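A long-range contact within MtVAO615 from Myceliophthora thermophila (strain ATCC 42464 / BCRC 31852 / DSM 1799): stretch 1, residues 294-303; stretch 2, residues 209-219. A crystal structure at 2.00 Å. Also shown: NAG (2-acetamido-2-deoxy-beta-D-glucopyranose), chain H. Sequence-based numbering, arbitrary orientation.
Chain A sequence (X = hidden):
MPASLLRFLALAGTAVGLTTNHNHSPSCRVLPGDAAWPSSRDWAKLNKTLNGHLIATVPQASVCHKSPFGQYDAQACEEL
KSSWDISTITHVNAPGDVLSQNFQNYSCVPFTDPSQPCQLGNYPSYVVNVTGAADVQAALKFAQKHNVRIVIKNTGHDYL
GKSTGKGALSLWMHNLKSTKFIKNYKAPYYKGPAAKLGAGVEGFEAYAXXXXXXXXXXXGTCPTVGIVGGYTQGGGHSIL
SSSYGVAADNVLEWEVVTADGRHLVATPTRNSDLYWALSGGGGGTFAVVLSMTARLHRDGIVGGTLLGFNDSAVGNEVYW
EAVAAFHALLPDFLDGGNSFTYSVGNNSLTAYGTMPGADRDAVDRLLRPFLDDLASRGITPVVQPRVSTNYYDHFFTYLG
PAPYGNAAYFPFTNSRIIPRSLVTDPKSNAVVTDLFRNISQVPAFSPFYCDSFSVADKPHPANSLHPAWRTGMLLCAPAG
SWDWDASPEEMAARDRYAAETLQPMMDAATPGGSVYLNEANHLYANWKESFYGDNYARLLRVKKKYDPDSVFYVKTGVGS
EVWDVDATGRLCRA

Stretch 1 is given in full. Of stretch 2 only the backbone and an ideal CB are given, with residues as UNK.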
ATOM      1  N   ALA A 294     -15.829  -1.427  -8.836  1.00 22.79           N
ATOM      2  CA  ALA A 294     -15.560  -2.633  -8.071  1.00 22.81           C
ATOM      3  C   ALA A 294     -16.802  -3.160  -7.393  1.00 23.33           C
ATOM      4  O   ALA A 294     -17.710  -2.397  -7.034  1.00 23.62           O
ATOM      5  CB  ALA A 294     -14.471  -2.385  -7.042  1.00 22.52           C
ATOM      6  N   ARG A 295     -16.806  -4.475  -7.221  1.00 24.80           N
ATOM      7  CA  ARG A 295     -17.827  -5.205  -6.482  1.00 25.24           C
ATOM      8  C   ARG A 295     -18.071  -4.659  -5.074  1.00 25.11           C
ATOM      9  O   ARG A 295     -17.138  -4.334  -4.349  1.00 24.55           O
ATOM     10  CB  ARG A 295     -17.457  -6.697  -6.403  1.00 25.21           C
ATOM     11  CG  ARG A 295     -17.101  -7.326  -7.745  1.00 25.47           C
ATOM     12  CD  ARG A 295     -17.010  -8.857  -7.700  1.00 25.75           C
ATOM     13  NE  ARG A 295     -15.961  -9.365  -6.819  1.00 25.26           N
ATOM     14  CZ  ARG A 295     -15.530 -10.631  -6.781  1.00 25.50           C
ATOM     15  NH1 ARG A 295     -16.052 -11.558  -7.597  1.00 26.16           N
ATOM     16  NH2 ARG A 295     -14.571 -10.974  -5.922  1.00 24.97           N
ATOM     17  N   LEU A 296     -19.344  -4.530  -4.730  1.00 25.85           N
ATOM     18  CA  LEU A 296     -19.780  -4.336  -3.357  1.00 26.19           C
ATOM     19  C   LEU A 296     -20.400  -5.623  -2.873  1.00 26.79           C
ATOM     20  O   LEU A 296     -20.894  -6.399  -3.674  1.00 27.30           O
ATOM     21  CB  LEU A 296     -20.800  -3.197  -3.257  1.00 26.59           C
ATOM     22  CG  LEU A 296     -20.247  -1.775  -3.355  1.00 26.38           C
ATOM     23  CD1 LEU A 296     -21.380  -0.779  -3.182  1.00 27.00           C
ATOM     24  CD2 LEU A 296     -19.155  -1.528  -2.323  1.00 25.81           C
ATOM     25  N   HIS A 297     -20.388  -5.846  -1.567  1.00 27.02           N
ATOM     26  CA  HIS A 297     -20.889  -7.098  -1.007  1.00 27.74           C
ATOM     27  C   HIS A 297     -21.895  -6.793   0.085  1.00 28.64           C
ATOM     28  O   HIS A 297     -21.707  -5.839   0.832  1.00 28.46           O
ATOM     29  CB  HIS A 297     -19.720  -7.905  -0.455  1.00 27.04           C
ATOM     30  CG  HIS A 297     -18.549  -7.981  -1.389  1.00 26.47           C
ATOM     31  ND1 HIS A 297     -18.459  -8.923  -2.391  1.00 26.60           N
ATOM     32  CD2 HIS A 297     -17.430  -7.223  -1.485  1.00 25.84           C
ATOM     33  CE1 HIS A 297     -17.336  -8.745  -3.062  1.00 26.16           C
ATOM     34  NE2 HIS A 297     -16.690  -7.723  -2.530  1.00 25.66           N
ATOM     35  N   ARG A 298     -22.965  -7.581   0.167  1.00 29.96           N
ATOM     36  CA  ARG A 298     -24.003  -7.364   1.173  1.00 31.26           C
ATOM     37  C   ARG A 298     -23.415  -7.353   2.589  1.00 31.08           C
ATOM     38  O   ARG A 298     -22.661  -8.255   2.965  1.00 30.82           O
ATOM     39  CB  ARG A 298     -25.133  -8.399   1.052  1.00 32.75           C
ATOM     40  CG  ARG A 298     -26.392  -8.079   1.861  1.00 34.31           C
ATOM     41  CD  ARG A 298     -27.058  -6.785   1.386  1.00 35.26           C
ATOM     42  NE  ARG A 298     -28.289  -6.453   2.116  1.00 36.82           N
ATOM     43  CZ  ARG A 298     -28.341  -5.748   3.251  1.00 37.23           C
ATOM     44  NH1 ARG A 298     -27.233  -5.287   3.824  1.00 36.49           N
ATOM     45  NH2 ARG A 298     -29.518  -5.496   3.820  1.00 38.47           N
ATOM     46  N   ASP A 299     -23.739  -6.307   3.347  1.00 31.33           N
ATOM     47  CA  ASP A 299     -23.263  -6.164   4.721  1.00 31.30           C
ATOM     48  C   ASP A 299     -24.172  -6.938   5.676  1.00 32.23           C
ATOM     49  O   ASP A 299     -25.246  -7.394   5.293  1.00 33.14           O
ATOM     50  CB  ASP A 299     -23.198  -4.678   5.093  1.00 31.24           C
ATOM     51  CG  ASP A 299     -22.287  -4.390   6.283  1.00 30.94           C
ATOM     52  OD1 ASP A 299     -21.450  -5.236   6.682  1.00 30.32           O
ATOM     53  OD2 ASP A 299     -22.418  -3.279   6.820  1.00 31.19           O
ATOM     54  N   GLY A 300     -23.718  -7.107   6.907  1.00 32.26           N
ATOM     55  CA  GLY A 300     -24.481  -7.753   7.958  1.00 33.28           C
ATOM     56  C   GLY A 300     -23.593  -7.839   9.179  1.00 33.24           C
ATOM     57  O   GLY A 300     -22.468  -7.333   9.165  1.00 32.50           O
ATOM     58  N   ILE A 301     -24.117  -8.463  10.232  1.00 34.16           N
ATOM     59  CA  ILE A 301     -23.393  -8.808  11.460  1.00 34.34           C
ATOM     60  C   ILE A 301     -21.937  -9.233  11.177  1.00 33.51           C
ATOM     61  O   ILE A 301     -21.684  -9.999  10.247  1.00 33.29           O
ATOM     62  CB  ILE A 301     -24.227  -9.867  12.255  1.00 35.40           C
ATOM     63  CG1 ILE A 301     -25.024  -9.209  13.387  1.00 36.38           C
ATOM     64  CG2 ILE A 301     -23.397 -11.028  12.800  1.00 35.25           C
ATOM     65  CD1 ILE A 301     -26.294  -8.509  12.953  1.00 37.14           C
ATOM     66  N   VAL A 302     -20.988  -8.678  11.934  1.00 33.33           N
ATOM     67  CA  VAL A 302     -19.572  -9.069  11.840  1.00 32.64           C
ATOM     68  C   VAL A 302     -19.055  -9.439  13.232  1.00 33.03           C
ATOM     69  O   VAL A 302     -19.052  -8.605  14.147  1.00 33.31           O
ATOM     70  CB  VAL A 302     -18.665  -7.980  11.190  1.00 31.83           C
ATOM     71  CG1 VAL A 302     -17.206  -8.431  11.146  1.00 31.01           C
ATOM     72  CG2 VAL A 302     -19.127  -7.654   9.780  1.00 31.67           C
ATOM     73  N   GLY A 303     -18.637 -10.696  13.375  1.00 33.00           N
ATOM     74  CA  GLY A 303     -18.016 -11.183  14.605  1.00 33.36           C
ATOM     75  C   GLY A 303     -16.579 -10.707  14.752  1.00 32.62           C
ATOM     76  O   GLY A 303     -15.817 -10.659  13.782  1.00 31.91           O
ATOM     77  N   UNK A 209     -19.025   5.223   2.114  1.00 32.03           N
ATOM     78  CA  UNK A 209     -19.885   5.083   0.944  1.00 32.99           C
ATOM     79  C   UNK A 209     -20.559   3.704   0.864  1.00 33.46           C
ATOM     80  O   UNK A 209     -21.769   3.612   0.628  1.00 33.89           O
ATOM     81  CB  UNK A 209     -19.068   5.332  -0.325  1.00 32.99           C
ATOM     82  N   UNK A 210     -19.771   2.646   1.062  1.00 33.51           N
ATOM     83  CA  UNK A 210     -20.303   1.288   1.067  1.00 34.06           C
ATOM     84  C   UNK A 210     -21.290   1.082   2.213  1.00 35.21           C
ATOM     85  O   UNK A 210     -22.377   0.540   1.986  1.00 35.64           O
ATOM     86  CB  UNK A 210     -19.162   0.273   1.168  1.00 34.06           C
ATOM     87  N   UNK A 211     -20.924   1.512   3.424  1.00 36.30           N
ATOM     88  CA  UNK A 211     -21.798   1.367   4.594  1.00 37.90           C
ATOM     89  C   UNK A 211     -23.185   1.993   4.378  1.00 37.45           C
ATOM     90  O   UNK A 211     -24.197   1.393   4.752  1.00 37.77           O
ATOM     91  CB  UNK A 211     -21.133   2.004   5.816  1.00 37.90           C
ATOM     92  N   UNK A 212     -23.217   3.190   3.786  1.00 36.22           N
ATOM     93  CA  UNK A 212     -24.460   3.952   3.613  1.00 36.10           C
ATOM     94  C   UNK A 212     -25.480   3.236   2.726  1.00 35.75           C
ATOM     95  O   UNK A 212     -26.669   3.542   2.786  1.00 36.57           O
ATOM     96  CB  UNK A 212     -24.145   5.325   3.017  1.00 36.10           C
ATOM     97  N   UNK A 213     -25.002   2.287   1.921  1.00 34.54           N
ATOM     98  CA  UNK A 213     -25.847   1.479   1.017  1.00 34.05           C
ATOM     99  C   UNK A 213     -26.169   0.057   1.547  1.00 33.83           C
ATOM    100  O   UNK A 213     -26.908  -0.700   0.912  1.00 34.16           O
ATOM    101  CB  UNK A 213     -25.150   1.358  -0.340  1.00 34.05           C
ATOM    102  N   UNK A 214     -25.633  -0.292   2.715  1.00 33.31           N
ATOM    103  CA  UNK A 214     -25.806  -1.628   3.294  1.00 32.98           C
ATOM    104  C   UNK A 214     -24.847  -2.654   2.710  1.00 31.99           C
ATOM    105  O   UNK A 214     -25.204  -3.822   2.575  1.00 32.08           O
ATOM    106  CB  UNK A 214     -27.245  -2.104   3.085  1.00 32.98           C
ATOM    107  N   UNK A 215     -23.625  -2.210   2.388  1.00 31.02           N
ATOM    108  CA  UNK A 215     -22.591  -3.034   1.736  1.00 30.11           C
ATOM    109  C   UNK A 215     -21.179  -2.915   2.364  1.00 29.41           C
ATOM    110  O   UNK A 215     -20.895  -1.977   3.125  1.00 29.33           O
ATOM    111  CB  UNK A 215     -22.510  -2.647   0.258  1.00 30.11           C
ATOM    112  N   UNK A 216     -20.316  -3.879   2.027  1.00 28.67           N
ATOM    113  CA  UNK A 216     -18.891  -3.874   2.372  1.00 28.04           C
ATOM    114  C   UNK A 216     -18.079  -3.764   1.089  1.00 27.38           C
ATOM    115  O   UNK A 216     -18.505  -4.260   0.038  1.00 27.42           O
ATOM    116  CB  UNK A 216     -18.504  -5.130   3.155  1.00 28.04           C
ATOM    117  N   UNK A 217     -16.931  -3.098   1.172  1.00 26.84           N
ATOM    118  CA  UNK A 217     -15.936  -3.096   0.088  1.00 26.24           C
ATOM    119  C   UNK A 217     -14.571  -3.580   0.610  1.00 26.00           C
ATOM    120  O   UNK A 217     -14.194  -3.299   1.755  1.00 25.91           O
ATOM    121  CB  UNK A 217     -15.806  -1.696  -0.516  1.00 26.24           C
ATOM    122  N   UNK A 218     -13.851  -4.295  -0.255  1.00 25.82           N
ATOM    123  CA  UNK A 218     -12.509  -4.807   0.032  1.00 25.73           C
ATOM    124  C   UNK A 218     -11.456  -3.684  -0.041  1.00 25.66           C
ATOM    125  O   UNK A 218     -11.142  -3.159  -1.124  1.00 25.26           O
ATOM    126  CB  UNK A 218     -12.154  -5.927  -0.948  1.00 25.73           C
ATOM    127  N   UNK A 219     -10.891  -3.362   1.124  1.00 26.02           N
ATOM    128  CA  UNK A 219      -9.895  -2.311   1.237  1.00 26.48           C
ATOM    129  C   UNK A 219      -8.943  -2.539   2.388  1.00 27.01           C
ATOM    130  O   UNK A 219      -9.149  -3.437   3.211  1.00 27.26           O
ATOM    131  CB  UNK A 219     -10.580  -0.953   1.398  1.00 26.48           C
TER
HETATM  132  C1  NAG H 611     -23.836   3.285   8.245  1.00 36.85           C
HETATM  133  C2  NAG H 611     -23.975   4.422   9.274  1.00 42.42           C
HETATM  134  C3  NAG H 611     -25.338   4.448   9.989  1.00 43.65           C
HETATM  135  C4  NAG H 611     -26.532   4.243   9.042  1.00 44.67           C
HETATM  136  C5  NAG H 611     -26.307   2.977   8.212  1.00 43.19           C
HETATM  137  C6  NAG H 611     -27.451   2.735   7.222  1.00 44.49           C
HETATM  138  C7  NAG H 611     -21.876   5.200  10.328  1.00 45.72           C
HETATM  139  C8  NAG H 611     -20.924   4.952  11.463  1.00 45.19           C
HETATM  140  N2  NAG H 611     -22.918   4.363  10.278  1.00 44.41           N
HETATM  141  O3  NAG H 611     -25.490   5.698  10.670  1.00 45.30           O
HETATM  142  O4  NAG H 611     -27.767   4.192   9.778  1.00 46.92           O
HETATM  143  O5  NAG H 611     -25.063   3.125   7.501  1.00 40.35           O
HETATM  144  O6  NAG H 611     -27.001   1.990   6.083  1.00 45.19           O
HETATM  145  O7  NAG H 611     -21.685   6.104   9.519  1.00 45.99           O

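Position 209 lies in the helix that leads into the contact, and its CB finds nothing of stretch 1 within 5.5 Å. Little is demanded there beyond tolerance of helical angles; it is Met-209, whose flexible side chain ends nearer stretch 1 than its CB begins.

At 210 the helix turns its CB toward stretch 1, with CD2 of Leu-296 3.9 Å from the ideal CB. A small apolar residue suits so close an approach, and Ala-210 fills it with a methyl group, its CB 3.9 Å from Leu-296 CD2.

The CB of 211 points away from stretch 1, but the sugar identifies the residue: C1 of the NAG lies close by, as expected for an N-linked glycan, which calls for asparagine. Asn-211 ND2 is bonded to NAG C1 at 1.4 Å. Its OD1 accepts a hydrogen bond from a water (3.1 Å) that also donates to Asp-299 OD2 (2.7 Å), so the glycosylated side chain is linked to stretch 1 through solvent.

Position 212 is out of reach of stretch 1, and many polar residues would serve; Ser-212 turns its OG back to Met-209 O (2.7 Å). At 213, with CB sideways and Leu-296 CD1 5.2 Å from the ideal CB, a small or medium side chain fits. In an N-glycosylation sequon this position, two after the asparagine, is serine or threonine. It is Thr-213, whose OG1 donates to Ala-210 O at 2.9 Å.

Position 214 has phi 82° and psi 35°, which favour glycine, and an ideal CB would lie a tight 3.3 Å from Arg-298 NH1. Gly-214 closes the helix in a Schellman motif. Its carbonyl O receives Asp-299 N at 3.0 Å and, in a weak bond, Arg-298 NH1 at 2.8 Å.

From 215 the chain is extended and antiparallel to stretch 1. The CB points sideways; the ideal CB of 215 is 3.3 Å from His-297 O, and the ideal CB of 215 is 3.9 Å from Leu-296 CB, so a ring or a medium-sized chain could lie along the strand. His-215 places its ring with Arg-298 N at the edge, and its ND1 donates to Thr-213 OG1 (2.8 Å).

Position 216 pairs with His-297 in the bridge, its N donating to His-297 O (2.7 Å) and its O accepting from His-297 N (2.9 Å). Beyond its CB, Asp-299 OD1 is 4.6 Å away and the carbonyls of Gly-300 and Ile-301 lie farther on: a negative charge followed by acceptors, suited to a long cation, lysine or arginine. Arg-216 extends along this path. Its NE forms a salt bridge with Asp-299 OD1 (2.8 Å), NH2 donates to Gly-300 O (2.9 Å), and Arg-298 O lies over one face of the guanidinium.

At 217 the CB is 3.8 Å from Leu-296 CD2, favouring a branched aliphatic residue; Ile-217 CB packs 3.7 Å from Leu-296 CD2. Position 218 approaches the His-297 ring, where an apolar chain is suitable, and Val-218 CG2 stands 4.0 Å from His-297 NE2. Position 219 is beyond reach and leaves the choice open; it is Gly-219.

Stretch 2 209-219: MANSTGHRIVG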
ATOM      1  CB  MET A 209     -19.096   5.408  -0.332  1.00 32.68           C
ATOM      2  CG  MET A 209     -19.911   5.341  -1.610  1.00 33.05           C
ATOM      3  SD  MET A 209     -19.693   3.772  -2.462  1.00 33.09           S
ATOM      4  CE  MET A 209     -21.104   3.793  -3.564  1.00 33.52           C
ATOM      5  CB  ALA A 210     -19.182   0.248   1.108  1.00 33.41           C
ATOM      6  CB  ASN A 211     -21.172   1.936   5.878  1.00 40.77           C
ATOM      7  CG  ASN A 211     -22.157   1.942   7.029  1.00 44.75           C
ATOM      8  OD1 ASN A 211     -22.349   0.923   7.694  1.00 44.61           O
ATOM      9  ND2 ASN A 211     -22.808   3.090   7.250  1.00 49.20           N
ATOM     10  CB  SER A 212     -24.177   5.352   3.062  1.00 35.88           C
ATOM     11  OG  SER A 212     -23.596   5.286   1.774  1.00 35.12           O
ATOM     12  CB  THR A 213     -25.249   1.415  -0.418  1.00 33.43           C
ATOM     13  OG1 THR A 213     -24.049   0.634  -0.425  1.00 32.54           O
ATOM     14  CG2 THR A 213     -24.917   2.805  -0.949  1.00 33.38           C
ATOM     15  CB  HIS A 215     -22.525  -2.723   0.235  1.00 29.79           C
ATOM     16  CG  HIS A 215     -23.802  -3.007  -0.494  1.00 30.34           C
ATOM     17  ND1 HIS A 215     -24.704  -2.020  -0.818  1.00 30.72           N
ATOM     18  CD2 HIS A 215     -24.339  -4.170  -0.942  1.00 30.57           C
ATOM     19  CE1 HIS A 215     -25.741  -2.559  -1.440  1.00 31.18           C
ATOM     20  NE2 HIS A 215     -25.544  -3.862  -1.526  1.00 31.03           N
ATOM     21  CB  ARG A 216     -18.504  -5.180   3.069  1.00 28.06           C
ATOM     22  CG  ARG A 216     -19.346  -5.555   4.275  1.00 28.64           C
ATOM     23  CD  ARG A 216     -19.294  -7.056   4.531  1.00 28.85           C
ATOM     24  NE  ARG A 216     -20.058  -7.430   5.725  1.00 29.47           N
ATOM     25  CZ  ARG A 216     -20.413  -8.670   6.047  1.00 29.81           C
ATOM     26  NH1 ARG A 216     -20.084  -9.689   5.267  1.00 29.58           N
ATOM     27  NH2 ARG A 216     -21.109  -8.887   7.154  1.00 30.52           N
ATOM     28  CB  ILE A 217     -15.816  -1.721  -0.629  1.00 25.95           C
ATOM     29  CG1 ILE A 217     -14.956  -1.838  -1.907  1.00 25.43           C
ATOM     30  CG2 ILE A 217     -15.289  -0.647   0.324  1.00 26.04           C
ATOM     31  CD1 ILE A 217     -15.005  -0.650  -2.848  1.00 25.27           C
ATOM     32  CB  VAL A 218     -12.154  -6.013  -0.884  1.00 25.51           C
ATOM     33  CG1 VAL A 218     -10.733  -6.501  -0.652  1.00 25.22           C
ATOM     34  CG2 VAL A 218     -13.151  -7.151  -0.681  1.00 25.74           C
TER
HETATM   35  O   HOH W   1     -20.499  -1.450   7.105  1.00 41.19           O
HETATM   36  O   HOH W   2     -14.818  -5.068  -3.036  1.00 24.88           O
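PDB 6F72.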